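Local structure of TarM (Staphylococcus aureus subsp. aureus 21178, 4X7R) at residues 86-90 and 148-152; 270-276 and 294-299; 106-111 and 121-125. The protein is a glycosyltransferase-family protein of the GT-B fold class, built from two Rossmann-like domains and a long antiparallel beta-sheet insertion. The protein carries 1 engineered substitution. All coordinates share one frame; numbering follows the deposited sequence.

Contact 1 (86-90 and 148-152); sequences KLLYK and DNKVH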
loop_
_atom_site.group_PDB
_atom_site.type_symbol
_atom_site.label_atom_id
_atom_site.label_comp_id
_atom_site.label_asym_id
_atom_site.label_seq_id
_atom_site.Cartn_x
_atom_site.Cartn_y
_atom_site.Cartn_z
ATOM N N LYS A 86 -7.859 -35.832 1.909
ATOM C CA LYS A 86 -8.749 -36.372 2.945
ATOM C C LYS A 86 -8.034 -36.780 4.223
ATOM O O LYS A 86 -8.597 -36.599 5.300
ATOM C CB LYS A 86 -9.586 -37.554 2.403
ATOM C CG LYS A 86 -10.395 -37.238 1.134
ATOM C CD LYS A 86 -11.685 -36.499 1.443
ATOM C CE LYS A 86 -12.100 -35.590 0.326
ATOM N NZ LYS A 86 -13.155 -34.664 0.791
ATOM N N LEU A 87 -6.805 -37.313 4.109
ATOM C CA LEU A 87 -6.008 -37.779 5.243
ATOM C C LEU A 87 -5.586 -36.710 6.242
ATOM O O LEU A 87 -5.471 -37.013 7.431
ATOM C CB LEU A 87 -4.813 -38.636 4.799
ATOM C CG LEU A 87 -5.152 -39.944 4.068
ATOM C CD1 LEU A 87 -3.882 -40.677 3.673
ATOM C CD2 LEU A 87 -6.056 -40.851 4.918
ATOM N N LEU A 88 -5.342 -35.474 5.774
ATOM C CA LEU A 88 -4.977 -34.393 6.669
ATOM C C LEU A 88 -6.203 -34.069 7.520
ATOM O O LEU A 88 -6.071 -33.932 8.730
ATOM C CB LEU A 88 -4.481 -33.163 5.875
ATOM C CG LEU A 88 -4.218 -31.862 6.638
ATOM C CD1 LEU A 88 -3.201 -32.057 7.739
ATOM C CD2 LEU A 88 -3.716 -30.804 5.710
ATOM N N TYR A 89 -7.395 -34.005 6.897
ATOM C CA TYR A 89 -8.646 -33.707 7.600
ATOM C C TYR A 89 -9.042 -34.805 8.561
ATOM O O TYR A 89 -9.525 -34.502 9.655
ATOM C CB TYR A 89 -9.776 -33.389 6.617
ATOM C CG TYR A 89 -9.535 -32.100 5.866
ATOM C CD1 TYR A 89 -9.825 -30.868 6.447
ATOM C CD2 TYR A 89 -9.004 -32.110 4.574
ATOM C CE1 TYR A 89 -9.600 -29.679 5.762
ATOM C CE2 TYR A 89 -8.760 -30.923 3.883
ATOM C CZ TYR A 89 -9.075 -29.711 4.479
ATOM O OH TYR A 89 -8.867 -28.534 3.813
ATOM N N LYS A 90 -8.790 -36.080 8.171
ATOM C CA LYS A 90 -9.063 -37.259 8.990
ATOM C C LYS A 90 -8.148 -37.247 10.213
ATOM O O LYS A 90 -8.635 -37.468 11.317
ATOM C CB LYS A 90 -8.884 -38.551 8.173
ATOM C CG LYS A 90 -9.262 -39.829 8.946
ATOM C CD LYS A 90 -9.211 -41.085 8.071
ATOM C CE LYS A 90 -10.038 -42.231 8.627
ATOM N NZ LYS A 90 -9.418 -42.855 9.833
ATOM N N ASP A 148 -13.114 -20.968 4.847
ATOM C CA ASP A 148 -14.261 -21.750 4.346
ATOM C C ASP A 148 -14.048 -23.258 4.586
ATOM O O ASP A 148 -14.231 -24.072 3.672
ATOM C CB ASP A 148 -14.598 -21.433 2.857
ATOM C CG ASP A 148 -14.694 -19.956 2.488
ATOM O OD1 ASP A 148 -15.314 -19.190 3.252
ATOM O OD2 ASP A 148 -14.163 -19.574 1.424
ATOM N N ASN A 149 -13.610 -23.614 5.818
ATOM C CA ASN A 149 -13.311 -24.989 6.275
ATOM C C ASN A 149 -12.166 -25.704 5.541
ATOM O O ASN A 149 -11.987 -26.910 5.701
ATOM C CB ASN A 149 -14.580 -25.864 6.373
ATOM C CG ASN A 149 -15.413 -25.623 7.610
ATOM O OD1 ASN A 149 -15.067 -24.833 8.500
ATOM N ND2 ASN A 149 -16.535 -26.323 7.695
ATOM N N LYS A 150 -11.360 -24.952 4.795
ATOM C CA LYS A 150 -10.238 -25.491 4.054
ATOM C C LYS A 150 -8.924 -25.000 4.648
ATOM O O LYS A 150 -8.703 -23.793 4.751
ATOM C CB LYS A 150 -10.335 -25.143 2.552
ATOM C CG LYS A 150 -11.568 -25.740 1.841
ATOM C CD LYS A 150 -11.355 -25.910 0.332
ATOM C CE LYS A 150 -11.266 -24.598 -0.417
ATOM N NZ LYS A 150 -10.530 -24.746 -1.700
ATOM N N VAL A 151 -8.049 -25.946 5.038
ATOM C CA VAL A 151 -6.727 -25.619 5.587
ATOM C C VAL A 151 -5.878 -24.853 4.535
ATOM O O VAL A 151 -5.903 -25.186 3.345
ATOM C CB VAL A 151 -6.034 -26.901 6.152
ATOM C CG1 VAL A 151 -5.777 -27.945 5.060
ATOM C CG2 VAL A 151 -4.755 -26.564 6.908
ATOM N N HIS A 152 -5.197 -23.786 4.958
ATOM C CA HIS A 152 -4.317 -23.065 4.042
ATOM C C HIS A 152 -2.910 -22.955 4.614
ATOM O O HIS A 152 -1.950 -22.792 3.874
ATOM C CB HIS A 152 -4.907 -21.691 3.611
ATOM C CG HIS A 152 -4.941 -20.636 4.687
ATOM N ND1 HIS A 152 -3.912 -19.718 4.826
ATOM C CD2 HIS A 152 -5.907 -20.343 5.592
ATOM C CE1 HIS A 152 -4.268 -18.923 5.824
ATOM N NE2 HIS A 152 -5.462 -19.248 6.308
#
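N149 meets helix 86-95 through its backbone: its carbonyl O lies 3.7 Å from Y89 CE1, oblique to the ring. Its side chain leads off elsewhere. K150 follows, with its CA at the edge of the Y89 ring and 3.3 Å from Y89 OH. Its CB also touches that hydroxyl. Its chain then bends away, and NZ makes a salt bridge with E171.

V151 carries most of the contact on the strand side. Its backbone N donates a hydrogen bond to Y89 OH, 3.0 Å long with an angle of 151° at the hydrogen. The same residue sets a methyl obliquely against the phenol end. CG1 sits 3.4 Å from Y89 OH and 3.8 Å from Y89 CZ. It lies between the backbone N and the carbonyl carbon (chi1 63°), which places it near the hydroxyl that the N-H reaches. CG1 also meets L88 CD2 tip to tip at 3.6 Å. L88 rests further on F144 and Y169, so V151 and L88 join a small apolar patch on this face of the antiparallel sheet.

Helix residues 86-90 run at 98° to strand residues 150-152. One tyrosine thus spans the gap with both polar and apolar contacts. The phenol oxygen satisfies a main-chain N-H at the start of the strand, while the V151 CG1 methyl packs beside it.

Contact 2 (270-276 and 294-299); sequences IENANKI and FDVENI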
loop_
_atom_site.group_PDB
_atom_site.type_symbol
_atom_site.label_atom_id
_atom_site.label_comp_id
_atom_site.label_asym_id
_atom_site.label_seq_id
_atom_site.Cartn_x
_atom_site.Cartn_y
_atom_site.Cartn_z
ATOM N N ILE A 270 19.069 4.432 -4.738
ATOM C CA ILE A 270 19.819 5.570 -5.282
ATOM C C ILE A 270 21.288 5.239 -5.526
ATOM O O ILE A 270 21.795 5.497 -6.619
ATOM C CB ILE A 270 19.675 6.824 -4.382
ATOM C CG1 ILE A 270 18.218 7.311 -4.318
ATOM C CG2 ILE A 270 20.634 7.935 -4.837
ATOM C CD1 ILE A 270 17.966 8.373 -3.124
ATOM N N GLU A 271 21.963 4.668 -4.520
ATOM C CA GLU A 271 23.374 4.296 -4.629
ATOM C C GLU A 271 23.677 3.276 -5.714
ATOM O O GLU A 271 24.782 3.279 -6.263
ATOM C CB GLU A 271 23.921 3.866 -3.275
ATOM C CG GLU A 271 24.170 5.072 -2.382
ATOM C CD GLU A 271 24.592 4.785 -0.954
ATOM O OE1 GLU A 271 24.299 3.677 -0.447
ATOM O OE2 GLU A 271 25.187 5.693 -0.327
ATOM N N ASN A 272 22.678 2.461 -6.070
ATOM C CA ASN A 272 22.776 1.435 -7.111
ATOM C C ASN A 272 22.168 1.819 -8.474
ATOM O O ASN A 272 22.086 0.963 -9.359
ATOM C CB ASN A 272 22.193 0.120 -6.576
ATOM C CG ASN A 272 23.151 -0.500 -5.605
ATOM O OD1 ASN A 272 24.288 -0.810 -5.946
ATOM N ND2 ASN A 272 22.788 -0.518 -4.347
ATOM N N ALA A 273 21.775 3.110 -8.654
ATOM C CA ALA A 273 21.129 3.618 -9.881
ATOM C C ALA A 273 21.935 3.359 -11.139
ATOM O O ALA A 273 21.367 2.986 -12.169
ATOM C CB ALA A 273 20.829 5.106 -9.747
ATOM N N ASN A 274 23.267 3.531 -11.046
ATOM C CA ASN A 274 24.170 3.336 -12.179
ATOM C C ASN A 274 24.317 1.885 -12.611
ATOM O O ASN A 274 24.812 1.637 -13.701
ATOM C CB ASN A 274 25.527 3.983 -11.913
ATOM C CG ASN A 274 25.503 5.487 -11.978
ATOM O OD1 ASN A 274 24.467 6.122 -12.189
ATOM N ND2 ASN A 274 26.656 6.093 -11.799
ATOM N N LYS A 275 23.867 0.940 -11.783
ATOM C CA LYS A 275 23.961 -0.496 -12.069
ATOM C C LYS A 275 22.678 -1.057 -12.702
ATOM O O LYS A 275 22.659 -2.227 -13.051
ATOM C CB LYS A 275 24.345 -1.277 -10.799
ATOM C CG LYS A 275 25.723 -0.899 -10.253
ATOM C CD LYS A 275 26.153 -1.815 -9.121
ATOM C CE LYS A 275 27.453 -1.370 -8.494
ATOM N NZ LYS A 275 27.277 -0.149 -7.647
ATOM N N ILE A 276 21.613 -0.228 -12.864
ATOM C CA ILE A 276 20.330 -0.643 -13.462
ATOM C C ILE A 276 19.965 0.320 -14.602
ATOM O O ILE A 276 20.767 1.204 -14.935
ATOM C CB ILE A 276 19.185 -0.844 -12.405
ATOM C CG1 ILE A 276 18.875 0.449 -11.610
ATOM C CG2 ILE A 276 19.493 -2.045 -11.462
ATOM C CD1 ILE A 276 17.576 0.451 -10.834
ATOM N N PHE A 294 24.520 12.482 -4.029
ATOM C CA PHE A 294 25.031 11.134 -4.353
ATOM C C PHE A 294 25.919 11.067 -5.606
ATOM O O PHE A 294 25.752 11.874 -6.528
ATOM C CB PHE A 294 23.849 10.145 -4.485
ATOM C CG PHE A 294 23.063 9.926 -3.208
ATOM C CD1 PHE A 294 21.977 10.744 -2.884
ATOM C CD2 PHE A 294 23.398 8.892 -2.333
ATOM C CE1 PHE A 294 21.260 10.555 -1.696
ATOM C CE2 PHE A 294 22.676 8.696 -1.143
ATOM C CZ PHE A 294 21.612 9.528 -0.832
ATOM N N ASP A 295 26.844 10.082 -5.650
ATOM C CA ASP A 295 27.738 9.852 -6.800
ATOM C C ASP A 295 27.083 8.873 -7.817
ATOM O O ASP A 295 27.578 7.748 -8.014
ATOM C CB ASP A 295 29.136 9.342 -6.354
ATOM C CG ASP A 295 30.169 9.236 -7.482
ATOM O OD1 ASP A 295 30.019 9.952 -8.499
ATOM O OD2 ASP A 295 31.119 8.428 -7.350
ATOM N N VAL A 296 25.947 9.308 -8.429
ATOM C CA VAL A 296 25.161 8.548 -9.416
ATOM C C VAL A 296 24.644 9.476 -10.515
ATOM O O VAL A 296 24.504 10.667 -10.275
ATOM C CB VAL A 296 24.013 7.701 -8.797
ATOM C CG1 VAL A 296 24.549 6.466 -8.092
ATOM C CG2 VAL A 296 23.104 8.530 -7.879
ATOM N N GLU A 297 24.368 8.939 -11.712
ATOM C CA GLU A 297 23.869 9.740 -12.833
ATOM C C GLU A 297 22.456 9.345 -13.294
ATOM O O GLU A 297 21.671 10.231 -13.660
ATOM C CB GLU A 297 24.852 9.677 -14.010
ATOM C CG GLU A 297 26.059 10.593 -13.843
ATOM C CD GLU A 297 27.231 10.347 -14.775
ATOM O OE1 GLU A 297 27.256 9.287 -15.443
ATOM O OE2 GLU A 297 28.151 11.197 -14.803
ATOM N N ASN A 298 22.141 8.017 -13.255
ATOM C CA ASN A 298 20.891 7.378 -13.695
ATOM C C ASN A 298 19.622 7.728 -12.906
ATOM O O ASN A 298 18.852 6.823 -12.577
ATOM C CB ASN A 298 21.073 5.848 -13.704
ATOM C CG ASN A 298 21.498 5.244 -15.008
ATOM O OD1 ASN A 298 21.861 5.929 -15.961
ATOM N ND2 ASN A 298 21.481 3.926 -15.065
ATOM N N ILE A 299 19.380 9.012 -12.649
ATOM C CA ILE A 299 18.212 9.529 -11.943
ATOM C C ILE A 299 17.359 10.274 -12.962
ATOM O O ILE A 299 17.848 11.179 -13.634
ATOM C CB ILE A 299 18.622 10.444 -10.739
ATOM C CG1 ILE A 299 19.759 9.822 -9.875
ATOM C CG2 ILE A 299 17.401 10.859 -9.908
ATOM C CD1 ILE A 299 19.461 8.398 -9.129
#
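The last residues of helix 264-271 and the turn after them pack on the loop that leads from helix 284-293 into strand 299-301. The contact sits at the edge of the parallel sheet that holds strands 278-281 and 299-301. Apolar groups fill one part and asparagines tie the other.

I270 CG2 sits over one face of the F294 ring, 3.8 Å from its centroid, in a CH-pi contact offset toward CG. E271 crosses the same ring at about a right angle, with OE2 at its edge. V296 pushes CG1 to 3.3 Å from I270 O. A273 CB meets I299 CD1 at 3.6 Å.

N274 OD1 accepts two backbone N-H groups of the loop. E297 N reaches it at 2.9 Å, in the carbonyl plane on a lone pair. N298 N comes at 3.2 Å, nearly in line with the C=O bond, and the bond is straight (176°). N274 CG is anti to its own carbonyl carbon (chi1 -73°), which swings the amide over to the loop. N298 answers with ND2, which donates to A273 O at 3.0 Å. I276 N bonds that same oxygen from the opposite face of its plane.

Two inverse gamma turns, centred on D295 and N298, shape the loop. N274 grips the loop and N298 the turn. The two connections, 264-271 to 278-281 and 284-293 to 299-301, are successive helix-to-strand links of a Rossmann-like parallel sheet.

Contact 3 (106-111 and 121-125); sequences KGISRY and AYIRK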
loop_
_atom_site.group_PDB
_atom_site.type_symbol
_atom_site.label_atom_id
_atom_site.label_comp_id
_atom_site.label_asym_id
_atom_site.label_seq_id
_atom_site.Cartn_x
_atom_site.Cartn_y
_atom_site.Cartn_z
ATOM N N LYS A 106 -19.365 -18.293 21.535
ATOM C CA LYS A 106 -19.835 -18.817 20.256
ATOM C C LYS A 106 -18.607 -18.785 19.337
ATOM O O LYS A 106 -17.966 -17.739 19.190
ATOM C CB LYS A 106 -20.995 -17.968 19.695
ATOM C CG LYS A 106 -22.343 -18.286 20.340
ATOM C CD LYS A 106 -23.419 -17.272 19.956
ATOM C CE LYS A 106 -24.706 -17.495 20.720
ATOM N NZ LYS A 106 -25.739 -16.481 20.378
ATOM N N GLY A 107 -18.238 -19.948 18.812
ATOM C CA GLY A 107 -17.062 -20.091 17.961
ATOM C C GLY A 107 -15.812 -20.529 18.707
ATOM O O GLY A 107 -14.944 -21.171 18.112
ATOM N N ILE A 108 -15.709 -20.194 20.017
ATOM C CA ILE A 108 -14.571 -20.544 20.874
ATOM C C ILE A 108 -14.863 -21.790 21.725
ATOM O O ILE A 108 -15.844 -21.804 22.472
ATOM C CB ILE A 108 -14.077 -19.332 21.725
ATOM C CG1 ILE A 108 -13.735 -18.124 20.820
ATOM C CG2 ILE A 108 -12.879 -19.722 22.609
ATOM C CD1 ILE A 108 -13.583 -16.779 21.528
ATOM N N SER A 109 -13.997 -22.824 21.633
ATOM C CA SER A 109 -14.123 -24.051 22.427
ATOM C C SER A 109 -12.763 -24.675 22.749
ATOM O O SER A 109 -11.798 -24.459 22.014
ATOM C CB SER A 109 -15.029 -25.065 21.733
ATOM O OG SER A 109 -16.375 -24.621 21.707
ATOM N N ARG A 110 -12.693 -25.446 23.854
ATOM C CA ARG A 110 -11.485 -26.157 24.286
ATOM C C ARG A 110 -11.739 -27.648 24.370
ATOM O O ARG A 110 -12.878 -28.067 24.587
ATOM C CB ARG A 110 -10.902 -25.592 25.584
ATOM C CG ARG A 110 -10.207 -24.254 25.389
ATOM C CD ARG A 110 -9.800 -23.633 26.718
ATOM N NE ARG A 110 -9.190 -22.317 26.531
ATOM C CZ ARG A 110 -9.869 -21.175 26.460
ATOM N NH1 ARG A 110 -11.191 -21.171 26.578
ATOM N NH2 ARG A 110 -9.232 -20.030 26.262
ATOM N N TYR A 111 -10.694 -28.457 24.121
ATOM C CA TYR A 111 -10.815 -29.916 24.082
ATOM C C TYR A 111 -9.819 -30.575 25.007
ATOM O O TYR A 111 -8.643 -30.229 24.980
ATOM C CB TYR A 111 -10.718 -30.440 22.620
ATOM C CG TYR A 111 -11.777 -29.833 21.724
ATOM C CD1 TYR A 111 -11.608 -28.566 21.171
ATOM C CD2 TYR A 111 -12.996 -30.475 21.519
ATOM C CE1 TYR A 111 -12.621 -27.953 20.442
ATOM C CE2 TYR A 111 -14.005 -29.884 20.758
ATOM C CZ TYR A 111 -13.809 -28.625 20.218
ATOM O OH TYR A 111 -14.788 -28.024 19.465
ATOM N N ALA A 121 -6.826 -29.277 22.399
ATOM C CA ALA A 121 -6.995 -28.207 21.428
ATOM C C ALA A 121 -7.830 -27.025 21.855
ATOM O O ALA A 121 -8.652 -27.108 22.760
ATOM C CB ALA A 121 -7.522 -28.768 20.110
ATOM N N TYR A 122 -7.613 -25.927 21.150
ATOM C CA TYR A 122 -8.335 -24.676 21.225
ATOM C C TYR A 122 -8.800 -24.387 19.789
ATOM O O TYR A 122 -7.974 -24.354 18.867
ATOM C CB TYR A 122 -7.409 -23.558 21.728
ATOM C CG TYR A 122 -8.004 -22.175 21.632
ATOM C CD1 TYR A 122 -8.758 -21.643 22.675
ATOM C CD2 TYR A 122 -7.760 -21.365 20.524
ATOM C CE1 TYR A 122 -9.286 -20.354 22.601
ATOM C CE2 TYR A 122 -8.289 -20.080 20.436
ATOM C CZ TYR A 122 -9.051 -19.579 21.478
ATOM O OH TYR A 122 -9.564 -18.310 21.395
ATOM N N ILE A 123 -10.116 -24.193 19.602
ATOM C CA ILE A 123 -10.698 -23.851 18.297
ATOM C C ILE A 123 -11.430 -22.513 18.404
ATOM O O ILE A 123 -12.257 -22.345 19.303
ATOM C CB ILE A 123 -11.602 -24.974 17.699
ATOM C CG1 ILE A 123 -10.859 -26.341 17.652
ATOM C CG2 ILE A 123 -12.135 -24.551 16.305
ATOM C CD1 ILE A 123 -11.613 -27.504 17.091
ATOM N N ARG A 124 -11.128 -21.576 17.491
ATOM C CA ARG A 124 -11.770 -20.268 17.411
ATOM C C ARG A 124 -12.334 -20.076 15.991
ATOM O O ARG A 124 -11.571 -19.947 15.027
ATOM C CB ARG A 124 -10.784 -19.145 17.801
ATOM C CG ARG A 124 -11.381 -17.736 17.867
ATOM C CD ARG A 124 -10.373 -16.656 17.465
ATOM N NE ARG A 124 -9.152 -16.694 18.281
ATOM C CZ ARG A 124 -7.932 -16.405 17.837
ATOM N NH1 ARG A 124 -7.746 -16.036 16.576
ATOM N NH2 ARG A 124 -6.886 -16.485 18.652
ATOM N N LYS A 125 -13.678 -20.047 15.888
ATOM C CA LYS A 125 -14.443 -19.847 14.648
ATOM C C LYS A 125 -15.035 -18.419 14.613
ATOM O O LYS A 125 -15.826 -18.057 15.489
ATOM C CB LYS A 125 -15.592 -20.878 14.542
ATOM C CG LYS A 125 -15.178 -22.310 14.239
ATOM C CD LYS A 125 -16.395 -23.233 14.302
ATOM C CE LYS A 125 -16.083 -24.663 13.939
ATOM N NZ LYS A 125 -17.314 -25.492 13.836
#
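Two neighbouring strands of a beta hairpin, 108-113 and 119-126, pair here within the large antiparallel sheet. S109 and I123 form a hydrogen-bonded pair: S109 N gives to I123 O at 2.9 Å, and I123 N gives to S109 O at 3.0 Å. Y111 and A121 form the next such pair, with Y111 N to A121 O at 2.8 Å. K125 N extends the ladder to G107 O at 2.8 Å. The positive phi of G107 (95°) suits a residue without a side chain; a CB there would also collide with K125 O.

I108, R110, Y122 and R124 share one face. Y122 CE1 touches I108 CG2 at 3.6 Å and, from about square to that, R110 NH2 at 3.7 Å. Y122 CG is anti to the backbone N (chi1 171°), which swings the ring toward strand 108-113. Y122 CD1 and CE1 lie over one face of the R110 guanidinium, the planes 57° apart. R124 CG lies beside I108 CG1. On the other face, with S109 and A121, Y111 CE1 touches I123 CD1 at 3.5 Å.

Main-chain bonds set the register. The R110 charge is met by E104, while one guanidinium face rests against the Y122 ring.

How the contacts relate
Contact 3 is nested inside the chain loop closed by contact 1, and contact 2 follows both. Contacts 1 and 3 reach the same antiparallel sheet, their centres about 17 Å apart. Contact 3 pairs two strands near one end of that sheet, whereas contact 1 lays helix 86-95 against strand 150-157, farther across it. Contact 2 belongs to a different, parallel sheet. Its centre is about 50 Å from that of contact 1 and about 55 Å from that of contact 3, and it lies opposite contact 3 across the chain's centre. Contacts 1 and 3 therefore belong to the antiparallel insertion, contact 2 to a Rossmann-like domain.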